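Local coordinates for malonyl-CoA-[acyl-carrier-protein] transacylase (Coxiella burnetii, PDB 3TQE) that probably catalyses transfer of the malonyl group from malonyl-CoA to holo acyl carrier protein, giving malonyl-ACP and free CoA, at residues Gly21-Leu26 / Asp74-Arg79; Val104-Leu109 / Val230-Asn235; Val275-Gly280 / Leu308-Arg313; Gly287-Lys290 / Gln295-Ile298. All blocks are in the same frame, centred on the assembly; numbering follows the deposited sequence. Where two conformers were deposited one is given.

Contact 1: Gly21-Leu26 / Asp74-Arg79. With EDO (1,2-ethanediol), chain D.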
loop_
_atom_site.group_PDB
_atom_site.type_symbol
_atom_site.label_atom_id
_atom_site.label_comp_id
_atom_site.label_asym_id
_atom_site.label_seq_id
_atom_site.Cartn_x
_atom_site.Cartn_y
_atom_site.Cartn_z
ATOM N N GLY A 21 -1.257 1.337 18.455
ATOM C CA GLY A 21 -1.014 0.079 19.097
ATOM C C GLY A 21 -0.737 -1.049 18.147
ATOM O O GLY A 21 -0.580 -2.169 18.563
HETATM N N MSE A 22 -0.649 -0.767 16.859
HETATM C CA MSE A 22 -0.376 -1.835 15.954
HETATM C C MSE A 22 0.942 -2.537 16.312
HETATM O O MSE A 22 1.927 -1.964 16.792
HETATM C CB MSE A 22 -0.437 -1.371 14.511
HETATM C CG MSE A 22 0.551 -0.380 14.193
HETATM SE SE MSE A 22 0.439 0.108 12.305
HETATM C CE MSE A 22 2.162 0.980 12.608
ATOM N N LEU A 23 0.934 -3.834 16.053
ATOM C CA LEU A 23 2.055 -4.707 16.325
ATOM C C LEU A 23 2.452 -4.818 17.794
ATOM O O LEU A 23 3.504 -5.350 18.099
ATOM C CB LEU A 23 3.283 -4.341 15.461
ATOM C CG LEU A 23 3.244 -4.759 14.001
ATOM C CD1 LEU A 23 2.163 -4.134 13.224
ATOM C CD2 LEU A 23 4.579 -4.488 13.363
ATOM N N ALA A 24 1.606 -4.360 18.722
ATOM C CA ALA A 24 2.001 -4.425 20.119
ATOM C C ALA A 24 2.298 -5.861 20.575
ATOM O O ALA A 24 3.301 -6.141 21.233
ATOM C CB ALA A 24 0.940 -3.795 21.007
ATOM N N GLU A 25 1.445 -6.787 20.175
ATOM C CA GLU A 25 1.647 -8.180 20.558
ATOM C C GLU A 25 2.902 -8.750 19.936
ATOM O O GLU A 25 3.740 -9.327 20.618
ATOM C CB GLU A 25 0.444 -9.006 20.186
ATOM C CG GLU A 25 0.592 -10.441 20.577
ATOM C CD GLU A 25 -0.679 -11.242 20.405
ATOM O OE1 GLU A 25 -1.722 -10.686 19.976
ATOM O OE2 GLU A 25 -0.637 -12.446 20.754
ATOM N N LEU A 26 3.054 -8.568 18.626
ATOM C CA LEU A 26 4.228 -9.075 17.970
ATOM C C LEU A 26 5.478 -8.441 18.545
ATOM O O LEU A 26 6.516 -9.070 18.649
ATOM C CB LEU A 26 4.126 -8.819 16.477
ATOM C CG LEU A 26 5.067 -9.602 15.630
ATOM C CD1 LEU A 26 4.781 -11.116 15.674
ATOM C CD2 LEU A 26 4.932 -9.087 14.192
ATOM N N ASP A 74 5.300 -3.054 8.168
ATOM C CA ASP A 74 5.273 -4.089 7.148
ATOM C C ASP A 74 6.618 -4.822 7.129
ATOM O O ASP A 74 6.662 -6.042 7.032
ATOM C CB ASP A 74 5.055 -3.455 5.788
ATOM C CG ASP A 74 3.627 -2.949 5.528
ATOM O OD1 ASP A 74 2.737 -3.007 6.392
ATOM O OD2 ASP A 74 3.426 -2.458 4.377
ATOM N N VAL A 75 7.720 -4.084 7.171
ATOM C CA VAL A 75 9.029 -4.697 7.149
ATOM C C VAL A 75 9.271 -5.507 8.421
ATOM O O VAL A 75 9.841 -6.580 8.382
ATOM C CB VAL A 75 10.097 -3.643 6.962
ATOM C CG1 VAL A 75 11.466 -4.211 7.225
ATOM C CG2 VAL A 75 9.987 -3.072 5.558
ATOM N N ALA A 76 8.821 -5.002 9.556
ATOM C CA ALA A 76 8.948 -5.760 10.811
ATOM C C ALA A 76 8.279 -7.108 10.695
ATOM O O ALA A 76 8.824 -8.118 11.158
ATOM C CB ALA A 76 8.384 -4.959 11.968
ATOM N N ILE A 77 7.093 -7.126 10.117
ATOM C CA ILE A 77 6.364 -8.396 9.978
ATOM C C ILE A 77 7.081 -9.314 9.020
ATOM O O ILE A 77 7.208 -10.512 9.271
ATOM C CB ILE A 77 4.915 -8.160 9.584
ATOM C CG1 ILE A 77 4.189 -7.560 10.793
ATOM C CG2 ILE A 77 4.254 -9.449 9.086
ATOM C CD1 ILE A 77 2.840 -7.004 10.488
ATOM N N PHE A 78 7.589 -8.774 7.923
ATOM C CA PHE A 78 8.385 -9.604 7.046
ATOM C C PHE A 78 9.565 -10.215 7.737
ATOM O O PHE A 78 9.889 -11.382 7.537
ATOM C CB PHE A 78 8.853 -8.778 5.871
ATOM C CG PHE A 78 9.670 -9.541 4.900
ATOM C CD1 PHE A 78 9.060 -10.340 3.974
ATOM C CD2 PHE A 78 11.045 -9.491 4.937
ATOM C CE1 PHE A 78 9.813 -11.065 3.082
ATOM C CE2 PHE A 78 11.793 -10.217 4.029
ATOM C CZ PHE A 78 11.170 -10.991 3.141
ATOM N N ARG A 79 10.221 -9.435 8.574
ATOM C CA ARG A 79 11.378 -9.938 9.275
ATOM C C ARG A 79 11.005 -11.007 10.287
ATOM O O ARG A 79 11.782 -11.921 10.525
ATOM C CB ARG A 79 12.073 -8.798 9.960
ATOM C CG ARG A 79 12.787 -7.893 8.985
ATOM C CD ARG A 79 13.421 -6.726 9.632
ATOM N NE ARG A 79 14.215 -5.998 8.672
ATOM C CZ ARG A 79 14.937 -4.929 8.980
ATOM N NH1 ARG A 79 14.944 -4.458 10.227
ATOM N NH2 ARG A 79 15.685 -4.352 8.048
HETATM C C1 EDO D . 14.029 -6.618 4.927
HETATM O O1 EDO D . 14.327 -7.246 6.158
HETATM C C2 EDO D . 15.302 -6.003 4.369
HETATM O O2 EDO D . 15.943 -5.163 5.349
#
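Ala76 gives Leu23 a shallow, smooth landing on the helix 63-83: its CB lies 4.1 Å from Leu23 CD2. A methyl is the right size here, because the helix surface stays low where the leucine settles on it. One residue on, Ile77 carries most of the contact. Its CG1 is anti to the carbonyl carbon (chi1 -71°) and the chain then runs extended, so CD1 reaches out beyond the backbone to meet Leu23 CD1 at 4.0 Å. The inner part of the same branch serves the second leucine: Ile77 CG1 touches Leu26 CD2 at 3.8 Å, the two side chains crossing at about a right angle. Branched aliphatic groups suit this place, since each presents two methyls and can fill space on more than one side without any polar demand.

Phe78 and Arg79 face elsewhere. Arg79 holds a molecule of 1,2-ethanediol, probably from the crystallisation liquor, with two nearly straight bonds, NE to O1 and NH2 to O2, each 2.8 Å long. The ring of Phe78 borders the same diol obliquely, while Arg79 NH1 bonds Gln39 and Thr36 on helix 31-44.

On the first segment a type II turn from Gly21 to Ala24, closed by Ala24 N to Gly21 O, leads into helix 24-29. Leu23, at the N-cap, and Leu26, in the first turn, both point toward helix 63-83. This is plain apolar packing of a helix start against a long helix in an acyl transferase domain; the loop after strand 275-278 also meets helix 63-83, with Cys279 touching Ile77 and Phe78.

Contact 2: Val104-Leu109 / Val230-Asn235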
loop_
_atom_site.group_PDB
_atom_site.type_symbol
_atom_site.label_atom_id
_atom_site.label_comp_id
_atom_site.label_asym_id
_atom_site.label_seq_id
_atom_site.Cartn_x
_atom_site.Cartn_y
_atom_site.Cartn_z
ATOM N N VAL A 104 11.723 -3.089 -0.253
ATOM C CA VAL A 104 12.660 -3.343 0.823
ATOM C C VAL A 104 12.801 -4.835 1.079
ATOM O O VAL A 104 13.907 -5.388 1.164
ATOM C CB VAL A 104 12.268 -2.604 2.125
ATOM C CG1 VAL A 104 13.127 -3.115 3.290
ATOM C CG2 VAL A 104 12.427 -1.126 1.953
ATOM N N CYS A 105 11.682 -5.530 1.151
ATOM C CA CYS A 105 11.711 -6.945 1.474
ATOM C C CYS A 105 12.248 -7.802 0.335
ATOM O O CYS A 105 12.843 -8.840 0.577
ATOM C CB CYS A 105 10.336 -7.376 1.908
ATOM S SG CYS A 105 9.829 -6.563 3.440
ATOM N N ALA A 106 12.134 -7.305 -0.897
ATOM C CA ALA A 106 12.703 -7.975 -2.075
ATOM C C ALA A 106 14.199 -7.693 -2.227
ATOM O O ALA A 106 14.841 -8.204 -3.141
ATOM C CB ALA A 106 11.984 -7.488 -3.352
ATOM N N GLY A 107 14.746 -6.826 -1.398
ATOM C CA GLY A 107 16.152 -6.498 -1.437
ATOM C C GLY A 107 16.546 -5.394 -2.396
ATOM O O GLY A 107 17.723 -5.192 -2.638
ATOM N N ALA A 108 15.587 -4.638 -2.904
ATOM C CA ALA A 108 15.882 -3.604 -3.879
ATOM C C ALA A 108 16.297 -2.307 -3.205
ATOM O O ALA A 108 17.096 -1.565 -3.732
ATOM C CB ALA A 108 14.689 -3.357 -4.766
ATOM N N LEU A 109 15.722 -2.018 -2.039
ATOM C CA LEU A 109 15.946 -0.765 -1.304
ATOM C C LEU A 109 16.399 -1.084 0.101
ATOM O O LEU A 109 15.861 -1.999 0.739
ATOM C CB LEU A 109 14.665 0.065 -1.135
ATOM C CG LEU A 109 13.919 0.569 -2.339
ATOM C CD1 LEU A 109 12.662 1.314 -1.889
ATOM C CD2 LEU A 109 14.852 1.458 -3.176
ATOM N N VAL A 230 12.962 -10.998 -5.429
ATOM C CA VAL A 230 11.657 -11.599 -5.576
ATOM C C VAL A 230 10.912 -10.591 -6.445
ATOM O O VAL A 230 11.080 -9.383 -6.257
ATOM C CB VAL A 230 10.928 -11.701 -4.210
ATOM C CG1 VAL A 230 9.477 -12.137 -4.375
ATOM C CG2 VAL A 230 11.695 -12.632 -3.238
ATOM N N PRO A 231 10.138 -11.065 -7.414
ATOM C CA PRO A 231 9.434 -10.138 -8.271
ATOM C C PRO A 231 8.442 -9.305 -7.493
ATOM O O PRO A 231 7.708 -9.839 -6.681
ATOM C CB PRO A 231 8.699 -11.025 -9.262
ATOM C CG PRO A 231 9.172 -12.354 -9.050
ATOM C CD PRO A 231 9.947 -12.465 -7.811
ATOM N N VAL A 232 8.467 -8.004 -7.742
ATOM C CA VAL A 232 7.539 -7.068 -7.149
ATOM C C VAL A 232 6.689 -6.502 -8.274
ATOM O O VAL A 232 7.222 -5.902 -9.213
ATOM C CB VAL A 232 8.273 -5.941 -6.433
ATOM C CG1 VAL A 232 7.272 -4.889 -5.998
ATOM C CG2 VAL A 232 9.087 -6.494 -5.264
ATOM N N ILE A 233 5.390 -6.734 -8.223
ATOM C CA ILE A 233 4.494 -6.261 -9.255
ATOM C C ILE A 233 4.099 -4.839 -8.916
ATOM O O ILE A 233 3.427 -4.596 -7.925
ATOM C CB ILE A 233 3.237 -7.136 -9.354
ATOM C CG1 ILE A 233 3.581 -8.592 -9.570
ATOM C CG2 ILE A 233 2.295 -6.608 -10.448
ATOM C CD1 ILE A 233 4.454 -8.842 -10.668
ATOM N N HIS A 234 4.487 -3.900 -9.764
ATOM C CA HIS A 234 4.211 -2.490 -9.513
ATOM C C HIS A 234 2.779 -2.097 -9.794
ATOM O O HIS A 234 2.149 -2.570 -10.719
ATOM C CB HIS A 234 5.138 -1.643 -10.357
ATOM C CG HIS A 234 6.549 -1.715 -9.913
ATOM N ND1 HIS A 234 7.058 -0.875 -8.945
ATOM C CD2 HIS A 234 7.547 -2.568 -10.246
ATOM C CE1 HIS A 234 8.328 -1.191 -8.728
ATOM N NE2 HIS A 234 8.647 -2.212 -9.506
ATOM N N ASN A 235 2.317 -1.164 -8.993
ATOM C CA ASN A 235 0.955 -0.671 -9.051
ATOM C C ASN A 235 0.611 -0.008 -10.348
ATOM O O ASN A 235 -0.548 -0.028 -10.758
ATOM C CB ASN A 235 0.742 0.386 -7.972
ATOM C CG ASN A 235 0.702 -0.165 -6.573
ATOM O OD1 ASN A 235 0.566 -1.389 -6.301
ATOM N ND2 ASN A 235 0.764 0.759 -5.652
#
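The carbonyl oxygen of Val104 accepts a backbone hydrogen bond from Gly107 N at 3.1 Å, and the turn it closes presents Ala106 to Val230 and Val232. No hydrogen bond crosses between the segments, so the contact rests on the single methyl of Ala106. Its CB lies 3.6 Å from the carbonyl oxygen of Val230 and equally 3.6 Å from Val232 CG2 two residues later; Val230 CB is somewhat farther, at 4.4 Å. Val232 presents CG2 because that methyl is anti to the carbonyl carbon, with CG1 taking the place anti to the backbone N (chi1 172°). A small residue fits at Ala106, for the main chains are close here: the CA atoms of Ala106 and Val230 are only 5.1 Å apart.

Gly107 ends the helix in a Schellman motif with a positive phi of 87°. A side chain at these backbone angles would press on the carbonyl oxygen of Ala106, which explains the glycine. The packing has a cost, since Val230 N is buried with no partner in the model.

Around this point Ala106 also bonds Lys229 through its backbone, and Ala106 and Val230 both touch Met92. Pro231 and Ile233 bond Met92 by their backbones, so the segment 230-235 runs beside edge strand 91-94. The end of helix 97-105, which follows the predicted nucleophile Ser96, is thereby held between that extended chain and helix 63-83, which Val104 and Cys105 touch.

Contact 3: Val275-Gly280 / Leu308-Arg313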
loop_
_atom_site.group_PDB
_atom_site.type_symbol
_atom_site.label_atom_id
_atom_site.label_comp_id
_atom_site.label_asym_id
_atom_site.label_seq_id
_atom_site.Cartn_x
_atom_site.Cartn_y
_atom_site.Cartn_z
ATOM N N VAL A 275 -2.808 -18.081 -2.717
ATOM C CA VAL A 275 -2.583 -17.907 -1.293
ATOM C C VAL A 275 -1.779 -16.635 -1.137
ATOM O O VAL A 275 -0.763 -16.444 -1.786
ATOM C CB VAL A 275 -1.794 -19.059 -0.691
ATOM C CG1 VAL A 275 -1.469 -18.792 0.746
ATOM C CG2 VAL A 275 -2.598 -20.337 -0.839
ATOM N N PHE A 276 -2.321 -15.735 -0.346
ATOM C CA PHE A 276 -1.743 -14.416 -0.132
ATOM C C PHE A 276 -1.493 -14.257 1.358
ATOM O O PHE A 276 -2.324 -14.641 2.178
ATOM C CB PHE A 276 -2.740 -13.338 -0.567
ATOM C CG PHE A 276 -3.057 -13.375 -2.036
ATOM C CD1 PHE A 276 -2.385 -12.565 -2.932
ATOM C CD2 PHE A 276 -3.994 -14.261 -2.529
ATOM C CE1 PHE A 276 -2.668 -12.617 -4.275
ATOM C CE2 PHE A 276 -4.267 -14.312 -3.901
ATOM C CZ PHE A 276 -3.599 -13.508 -4.754
HETATM N N MSE A 277 -0.370 -13.657 1.709
HETATM C CA MSE A 277 -0.075 -13.327 3.097
HETATM C C MSE A 277 -0.049 -11.831 3.171
HETATM O O MSE A 277 0.625 -11.189 2.361
HETATM C CB MSE A 277 1.295 -13.831 3.517
HETATM C CG MSE A 277 1.302 -15.198 4.027
HETATM SE SE MSE A 277 0.942 -16.364 2.595
HETATM C CE MSE A 277 1.266 -18.023 3.554
ATOM N N GLU A 278 -0.791 -11.282 4.116
ATOM C CA GLU A 278 -0.849 -9.853 4.292
ATOM C C GLU A 278 0.259 -9.455 5.251
ATOM O O GLU A 278 0.235 -9.774 6.446
ATOM C CB GLU A 278 -2.229 -9.418 4.770
ATOM C CG GLU A 278 -2.391 -7.909 4.900
ATOM C CD GLU A 278 -3.812 -7.381 4.688
ATOM O OE1 GLU A 278 -4.799 -8.158 4.711
ATOM O OE2 GLU A 278 -3.927 -6.147 4.474
ATOM N N CYS A 279 1.290 -8.852 4.693
ATOM C CA CYS A 279 2.501 -8.562 5.429
ATOM C C CYS A 279 2.447 -7.148 5.951
ATOM O O CYS A 279 3.100 -6.251 5.462
ATOM C CB CYS A 279 3.714 -8.805 4.556
ATOM S SG CYS A 279 5.249 -8.885 5.467
ATOM N N GLY A 280 1.638 -6.967 6.969
ATOM C CA GLY A 280 1.432 -5.664 7.583
ATOM C C GLY A 280 0.299 -5.748 8.565
ATOM O O GLY A 280 -0.319 -6.805 8.759
ATOM N N LEU A 308 3.290 -18.640 12.324
ATOM C CA LEU A 308 3.604 -20.062 12.294
ATOM C C LEU A 308 2.512 -20.857 11.611
ATOM O O LEU A 308 2.810 -21.772 10.865
ATOM C CB LEU A 308 3.852 -20.572 13.706
ATOM C CG LEU A 308 5.141 -20.037 14.336
ATOM C CD1 LEU A 308 5.121 -20.374 15.810
ATOM C CD2 LEU A 308 6.396 -20.570 13.686
ATOM N N THR A 309 1.257 -20.484 11.812
ATOM C CA THR A 309 0.135 -21.108 11.135
ATOM C C THR A 309 0.233 -20.947 9.619
ATOM O O THR A 309 0.026 -21.898 8.865
ATOM C CB THR A 309 -1.167 -20.507 11.628
ATOM O OG1 THR A 309 -1.324 -20.887 12.998
ATOM C CG2 THR A 309 -2.367 -20.980 10.842
ATOM N N ALA A 310 0.557 -19.735 9.195
ATOM C CA ALA A 310 0.703 -19.429 7.784
ATOM C C ALA A 310 1.834 -20.236 7.177
ATOM O O ALA A 310 1.710 -20.724 6.070
ATOM C CB ALA A 310 0.929 -17.937 7.587
ATOM N N ILE A 311 2.972 -20.317 7.853
ATOM C CA ILE A 311 4.085 -21.085 7.341
ATOM C C ILE A 311 3.688 -22.544 7.200
ATOM O O ILE A 311 3.959 -23.191 6.186
ATOM C CB ILE A 311 5.313 -20.935 8.218
ATOM C CG1 ILE A 311 5.797 -19.482 8.217
ATOM C CG2 ILE A 311 6.412 -21.881 7.774
ATOM C CD1 ILE A 311 6.881 -19.182 9.238
ATOM N N LYS A 312 3.012 -23.056 8.207
ATOM C CA LYS A 312 2.606 -24.449 8.181
ATOM C C LYS A 312 1.630 -24.710 7.032
ATOM O O LYS A 312 1.682 -25.772 6.402
ATOM C CB LYS A 312 2.003 -24.831 9.536
ATOM C CG LYS A 312 1.791 -26.310 9.664
ATOM C CD LYS A 312 1.318 -26.707 11.047
ATOM C CE LYS A 312 1.295 -28.226 11.154
ATOM N NZ LYS A 312 0.758 -28.706 12.469
ATOM N N ARG A 313 0.757 -23.765 6.737
ATOM C CA ARG A 313 -0.231 -23.913 5.682
ATOM C C ARG A 313 0.404 -24.191 4.335
ATOM O O ARG A 313 -0.186 -24.880 3.495
ATOM C CB ARG A 313 -1.128 -22.683 5.615
ATOM C CG ARG A 313 -2.297 -22.871 4.715
ATOM C CD ARG A 313 -2.000 -22.321 3.373
ATOM N NE ARG A 313 -3.058 -22.637 2.418
ATOM C CZ ARG A 313 -3.053 -23.649 1.551
ATOM N NH1 ARG A 313 -2.050 -24.517 1.499
ATOM N NH2 ARG A 313 -4.076 -23.778 0.717
#
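Two bent side chains reach across: Arg313 leaves the helix with CG anti to its own N (chi1 -170°) and then folds at chi2 (-96°), which brings its guanidinium back toward Val275, while Met277, in one of its two conformers, turns at chi2 (69°) and aims its terminal methyl at Ala310. Val275 CG2 sits over one face of the guanidinium, 3.7 Å above the plane and shifted toward the rim, with Arg313 NE the nearest atom at 4.0 Å. The flat face of an arginine is only weakly hydrated, so it can take an aliphatic methyl while NE makes a salt bridge with Glu297, which probably limits the rotation of the group.

Met277, a selenomethionine, was modelled in two conformers, so its contact with Ala310 is less certain; in one, CE lies 3.7 Å from Ala310 O and 4.0 Å from Ala310 CB. A long, flexible chain suits the span from strand to helix, and alanine lets the helix come near enough to be met. Val275 and Met277 are two residues apart on the strand, so both side chains fall on the same face, while Phe276 between them turns to the other.

Strand 275-278 is an inner strand of the four-stranded parallel sheet, pairing with strand 9-12 and with strand 297-300. Helix 304-313 covers the face bearing Val275 and Met277, and Ala310 also touches Trp81 at the end of helix 63-83.

Contact 4: Gly287-Lys290 / Gln295-Ile298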
loop_
_atom_site.group_PDB
_atom_site.type_symbol
_atom_site.label_atom_id
_atom_site.label_comp_id
_atom_site.label_asym_id
_atom_site.label_seq_id
_atom_site.Cartn_x
_atom_site.Cartn_y
_atom_site.Cartn_z
ATOM N N GLY A 287 -9.542 -8.079 2.673
ATOM C CA GLY A 287 -10.905 -7.715 2.286
ATOM C C GLY A 287 -11.030 -7.536 0.789
ATOM O O GLY A 287 -11.984 -8.022 0.176
ATOM N N LEU A 288 -10.084 -6.828 0.182
ATOM C CA LEU A 288 -10.115 -6.600 -1.243
ATOM C C LEU A 288 -9.919 -7.877 -2.015
ATOM O O LEU A 288 -10.609 -8.122 -2.999
ATOM C CB LEU A 288 -9.046 -5.598 -1.657
ATOM C CG LEU A 288 -9.147 -4.222 -1.043
ATOM C CD1 LEU A 288 -7.998 -3.360 -1.577
ATOM C CD2 LEU A 288 -10.511 -3.609 -1.337
ATOM N N ILE A 289 -8.932 -8.667 -1.617
ATOM C CA ILE A 289 -8.582 -9.847 -2.381
ATOM C C ILE A 289 -9.716 -10.860 -2.356
ATOM O O ILE A 289 -10.024 -11.461 -3.374
ATOM C CB ILE A 289 -7.271 -10.440 -1.864
ATOM C CG1 ILE A 289 -6.134 -9.459 -2.141
ATOM C CG2 ILE A 289 -6.977 -11.803 -2.515
ATOM C CD1 ILE A 289 -4.833 -9.779 -1.412
ATOM N N LYS A 290 -10.362 -11.012 -1.212
ATOM C CA LYS A 290 -11.488 -11.943 -1.093
ATOM C C LYS A 290 -12.644 -11.526 -1.990
ATOM O O LYS A 290 -13.384 -12.394 -2.485
ATOM C CB LYS A 290 -11.925 -12.073 0.376
ATOM C CG LYS A 290 -12.752 -13.307 0.691
ATOM C CD LYS A 290 -11.982 -14.597 0.353
ATOM C CE LYS A 290 -11.505 -15.349 1.573
ATOM N NZ LYS A 290 -11.425 -16.820 1.272
ATOM N N GLN A 295 -12.413 -17.545 -3.680
ATOM C CA GLN A 295 -11.678 -18.779 -3.457
ATOM C C GLN A 295 -10.222 -18.559 -3.037
ATOM O O GLN A 295 -9.518 -19.502 -2.682
ATOM C CB GLN A 295 -11.733 -19.659 -4.712
ATOM C CG GLN A 295 -13.164 -20.033 -5.135
ATOM C CD GLN A 295 -13.996 -20.594 -3.989
ATOM O OE1 GLN A 295 -15.153 -20.197 -3.787
ATOM N NE2 GLN A 295 -13.411 -21.514 -3.226
ATOM N N SER A 296 -9.758 -17.316 -3.066
ATOM C CA SER A 296 -8.413 -17.048 -2.588
ATOM C C SER A 296 -8.354 -17.236 -1.086
ATOM O O SER A 296 -9.366 -17.254 -0.396
ATOM C CB SER A 296 -8.008 -15.627 -2.940
ATOM O OG SER A 296 -8.825 -14.701 -2.268
ATOM N N GLU A 297 -7.148 -17.378 -0.581
ATOM C CA GLU A 297 -6.912 -17.449 0.836
ATOM C C GLU A 297 -5.929 -16.353 1.205
ATOM O O GLU A 297 -4.917 -16.231 0.556
ATOM C CB GLU A 297 -6.297 -18.800 1.144
ATOM C CG GLU A 297 -5.958 -19.022 2.586
ATOM C CD GLU A 297 -5.570 -20.460 2.908
ATOM O OE1 GLU A 297 -5.339 -21.255 1.983
ATOM O OE2 GLU A 297 -5.503 -20.798 4.109
ATOM N N ILE A 298 -6.248 -15.548 2.212
ATOM C CA ILE A 298 -5.350 -14.490 2.664
ATOM C C ILE A 298 -5.105 -14.720 4.133
ATOM O O ILE A 298 -6.046 -14.809 4.940
ATOM C CB ILE A 298 -5.906 -13.063 2.436
ATOM C CG1 ILE A 298 -6.424 -12.908 1.006
ATOM C CG2 ILE A 298 -4.812 -12.011 2.720
ATOM C CD1 ILE A 298 -7.908 -13.130 0.855
#
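The peptide carbonyl of Ser296 is the flat group of this contact, and Lys290 NZ reaches its oxygen at 2.7 Å. The approach is nearly end-on, with a C=O to nitrogen angle of 169°, as suits a cation drawn to the negative end of the carbonyl dipole. Lys290 gets there by bending: CG runs anti to the backbone N, then the chain folds at chi2 (59°) and again at chi3. On the way Lys290 CD comes 4.1 Å from Ser296 OG.

Ile289 fills the inner side. Its CG2 meets Ser296 OG at 3.4 Å and Ile298 CG1 at 3.7 Å, and the two isoleucines cross obliquely. Ile298 CD1 lies 3.8 Å from Lys290 N, so this methyl reaches the helix backbone itself. Ile289, Ser296 and Ile298 all touch Phe276 on strand 275-278, the first strand of the beta-alpha-beta unit in which helix 284-292 leads to strand 297-300. Beta-branched Ile298 suits a strand, and Ile289 gives the helix a bulky apolar side chain for packing against it.

Ser296 is short enough to sit close under the helix, and its OG bonds Asp293 O. The ammonium of Lys290 also bonds Arg294 O. Two carbonyl oxygens, of Ser296 and Arg294, thus receive the amine, which probably favours its charged form and ties the helix to the chain that follows it.

In the fold
Following the chain, contact 1 closes first: the largely helical excursion after residues 21-26 returns on helix 63-83. Contact 2 then begins on helix 97-105 and closes a much longer span of about 120 residues, bringing the loop 230-235 back beside it. Contact 3 opens at strand 275-278 and closes at the C-terminal helix 304-313. Within its span lies contact 4, which packs helix 284-292 against strand 297-300; these two share the parallel sheet and the Arg313-Glu297 salt bridge. No loops cross. Contact 1 meets contact 2 at Phe78 and Cys105, and contact 3 at Ile77 and Gly280, so helix 63-83 meets helix 97-105 on one hand and the loop after strand 275-278 on the other.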